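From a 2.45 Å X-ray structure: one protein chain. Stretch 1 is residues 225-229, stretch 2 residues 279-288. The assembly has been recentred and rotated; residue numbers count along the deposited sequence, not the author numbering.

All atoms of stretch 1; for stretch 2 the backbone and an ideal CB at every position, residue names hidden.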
# COMPACT_ATOMS: atom_id res chain seq x y z
N TYR A 225 19.12 -0.50 -9.02
CA TYR A 225 18.04 0.18 -9.73
C TYR A 225 18.56 0.70 -11.07
O TYR A 225 19.58 1.40 -11.13
CB TYR A 225 17.50 1.33 -8.89
CG TYR A 225 16.43 2.15 -9.58
CD1 TYR A 225 15.25 1.56 -10.01
CD2 TYR A 225 16.60 3.51 -9.79
CE1 TYR A 225 14.28 2.31 -10.64
CE2 TYR A 225 15.63 4.26 -10.41
CZ TYR A 225 14.47 3.65 -10.83
OH TYR A 225 13.50 4.40 -11.46
N GLU A 226 17.86 0.35 -12.14
CA GLU A 226 18.30 0.69 -13.49
C GLU A 226 17.56 1.88 -14.08
O GLU A 226 17.91 2.33 -15.18
CB GLU A 226 18.13 -0.53 -14.40
CG GLU A 226 18.89 -1.76 -13.96
CD GLU A 226 18.56 -2.97 -14.81
OE1 GLU A 226 17.49 -2.98 -15.46
OE2 GLU A 226 19.37 -3.92 -14.83
N GLY A 227 16.57 2.41 -13.38
CA GLY A 227 15.67 3.40 -13.93
C GLY A 227 16.03 4.82 -13.57
O GLY A 227 17.17 5.13 -13.21
N ILE A 228 15.03 5.68 -13.62
CA ILE A 228 15.16 7.12 -13.43
C ILE A 228 14.54 7.53 -12.11
O ILE A 228 13.61 6.88 -11.61
CB ILE A 228 14.47 7.83 -14.62
CG1 ILE A 228 15.28 7.65 -15.89
CG2 ILE A 228 14.16 9.28 -14.32
CD1 ILE A 228 16.74 7.67 -15.63
N VAL A 229 15.05 8.61 -11.53
CA VAL A 229 14.48 9.23 -10.34
C VAL A 229 13.99 10.62 -10.73
O VAL A 229 14.74 11.40 -11.33
CB VAL A 229 15.48 9.31 -9.18
CG1 VAL A 229 14.79 9.87 -7.95
CG2 VAL A 229 16.09 7.96 -8.90
N UNK A 279 21.26 10.47 -20.13
CA UNK A 279 21.09 9.25 -20.90
C UNK A 279 19.95 8.41 -20.34
O UNK A 279 19.19 7.79 -21.10
CB UNK A 279 22.39 8.44 -20.91
N UNK A 280 19.80 8.40 -19.01
CA UNK A 280 18.67 7.70 -18.42
C UNK A 280 17.35 8.22 -18.93
O UNK A 280 16.42 7.44 -19.19
CB UNK A 280 18.71 7.81 -16.89
N UNK A 281 17.25 9.54 -19.13
CA UNK A 281 16.03 10.12 -19.67
C UNK A 281 15.82 9.71 -21.12
O UNK A 281 14.67 9.57 -21.56
CB UNK A 281 16.07 11.65 -19.55
N UNK A 282 16.91 9.53 -21.87
CA UNK A 282 16.80 8.98 -23.22
C UNK A 282 16.34 7.53 -23.17
O UNK A 282 15.47 7.12 -23.95
CB UNK A 282 18.14 9.09 -23.96
N UNK A 283 16.90 6.75 -22.24
CA UNK A 283 16.50 5.35 -22.11
C UNK A 283 15.02 5.22 -21.75
O UNK A 283 14.35 4.29 -22.21
CB UNK A 283 17.36 4.65 -21.05
N UNK A 284 14.51 6.13 -20.92
CA UNK A 284 13.09 6.11 -20.58
C UNK A 284 12.23 6.29 -21.82
O UNK A 284 11.24 5.58 -22.01
CB UNK A 284 12.77 7.20 -19.56
N UNK A 285 12.58 7.25 -22.67
CA UNK A 285 11.84 7.45 -23.91
C UNK A 285 11.90 6.20 -24.77
O UNK A 285 10.89 5.77 -25.33
CB UNK A 285 12.39 8.65 -24.68
N UNK A 286 13.08 5.59 -24.87
CA UNK A 286 13.22 4.38 -25.69
C UNK A 286 12.44 3.21 -25.10
O UNK A 286 11.89 2.39 -25.84
CB UNK A 286 14.70 4.00 -25.83
N UNK A 287 12.39 3.10 -23.76
CA UNK A 287 11.62 2.04 -23.14
C UNK A 287 10.13 2.19 -23.40
O UNK A 287 9.42 1.18 -23.54
CB UNK A 287 11.89 2.01 -21.63
N UNK A 288 9.64 3.42 -23.50
CA UNK A 288 8.22 3.69 -23.68
C UNK A 288 7.85 4.01 -25.12
O UNK A 288 6.67 4.26 -25.40
CB UNK A 288 7.80 4.85 -22.78

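Position 279 lies in a helix, its CA-to-CB bond sideways to stretch 1 and nothing of that stretch within 5.5 Å of the ideal CB. Many helix-compatible side chains would do. It is Gln279, whose amide can reach position 283, one helical turn on.

Position 280 is far more restrictive. Its CA is 6.1 Å from the CA of Ile228, the closest CA-CA approach of the two stretches, and a CB here would point toward stretch 1 and lie 2.3 Å from Ile228 CD1, a clash. The backbone angles, -58/-38, are ordinary for a helix, so they would not by themselves call for glycine; the want of space does. The residue is Gly280, and its bare CA receives Ile228 CD1 at 3.4 Å.

At position 281 the CB points sideways, 5.5 Å from Ile228 CG1. A short side chain would fall short of the isoleucine, whereas a long, flexible apolar one could turn back to it; methionine answers this best, though a leucine-like side chain might also be considered. Met281, with all three chi angles m, does this: its SD comes to 3.5 Å from Ile228 CG2, an apolar contact.

Position 282 is out of reach of stretch 1, which leaves the choice open among helix-tolerant residues; it is Val282. Position 283 points toward stretch 1, but no atom there comes within 5.5 Å of its CB, so a polar residue is as acceptable as an apolar one. OD1 of Asp283 accepts a hydrogen bond from NE2 of Gln279 at 3.0 Å.

At position 284 the CB again points toward stretch 1, 4.5 Å from Ile228 CG1. An aliphatic residue fits this hydrocarbon neighbour. Leu284 meets it through its CB, a looser contact than those made by Gly280 and Met281.

Positions 285 and 286 are out of reach, and stretch 1 sets no preference; they are Val285 and Asn286.

Position 287 points toward stretch 1, but across a gap. Beyond it lie the carbonyl of Glu226 and that residue's carboxylate, so a long basic side chain, lysine or arginine, would suit. Lys287 extends with chi2 to chi4 all t, yet its NZ stops 4.0 Å from Glu226 O, without a direct hydrogen bond. Two waters fill in: one donates to Glu226 O at 3.0 Å, the other to Glu226 OE1 at 3.2 Å, and each accepts a weak bond from Lys287 NZ, at 3.4 and 3.5 Å respectively.

Position 288 is out of reach, and stretch 1 does not constrain it. It is Thr288, with chi1 p.

Stretch 2 (279-288) QGMVDLVNKT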
# COMPACT_ATOMS: atom_id res chain seq x y z
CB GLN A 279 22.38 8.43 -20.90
CG GLN A 279 22.29 7.11 -21.65
CD GLN A 279 21.94 7.28 -23.12
OE1 GLN A 279 22.45 8.17 -23.80
NE2 GLN A 279 21.05 6.42 -23.60
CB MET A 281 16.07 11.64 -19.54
CG MET A 281 16.08 12.14 -18.11
SD MET A 281 14.86 11.32 -17.05
CE MET A 281 13.33 11.73 -17.90
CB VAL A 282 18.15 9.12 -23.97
CG1 VAL A 282 18.05 8.50 -25.35
CG2 VAL A 282 18.56 10.57 -24.07
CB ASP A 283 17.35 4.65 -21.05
CG ASP A 283 18.79 4.47 -21.48
OD1 ASP A 283 19.04 4.40 -22.69
OD2 ASP A 283 19.66 4.40 -20.59
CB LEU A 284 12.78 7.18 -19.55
CG LEU A 284 11.29 7.28 -19.21
CD1 LEU A 284 10.78 5.96 -18.64
CD2 LEU A 284 11.04 8.42 -18.25
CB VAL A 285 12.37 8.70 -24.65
CG1 VAL A 285 11.84 8.74 -26.08
CG2 VAL A 285 11.97 9.97 -23.91
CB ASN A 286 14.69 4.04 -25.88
CG ASN A 286 15.41 5.03 -26.79
OD1 ASN A 286 14.80 5.61 -27.69
ND2 ASN A 286 16.70 5.24 -26.56
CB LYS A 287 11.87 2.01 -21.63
CG LYS A 287 13.24 1.51 -21.22
CD LYS A 287 13.41 1.56 -19.71
CE LYS A 287 14.83 1.19 -19.30
NZ LYS A 287 15.03 1.27 -17.81
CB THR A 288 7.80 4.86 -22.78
OG1 THR A 288 8.51 6.03 -23.18
CG2 THR A 288 8.14 4.55 -21.33
O HOH W 1 18.39 1.21 -17.95
O HOH W 2 17.45 -1.20 -18.08
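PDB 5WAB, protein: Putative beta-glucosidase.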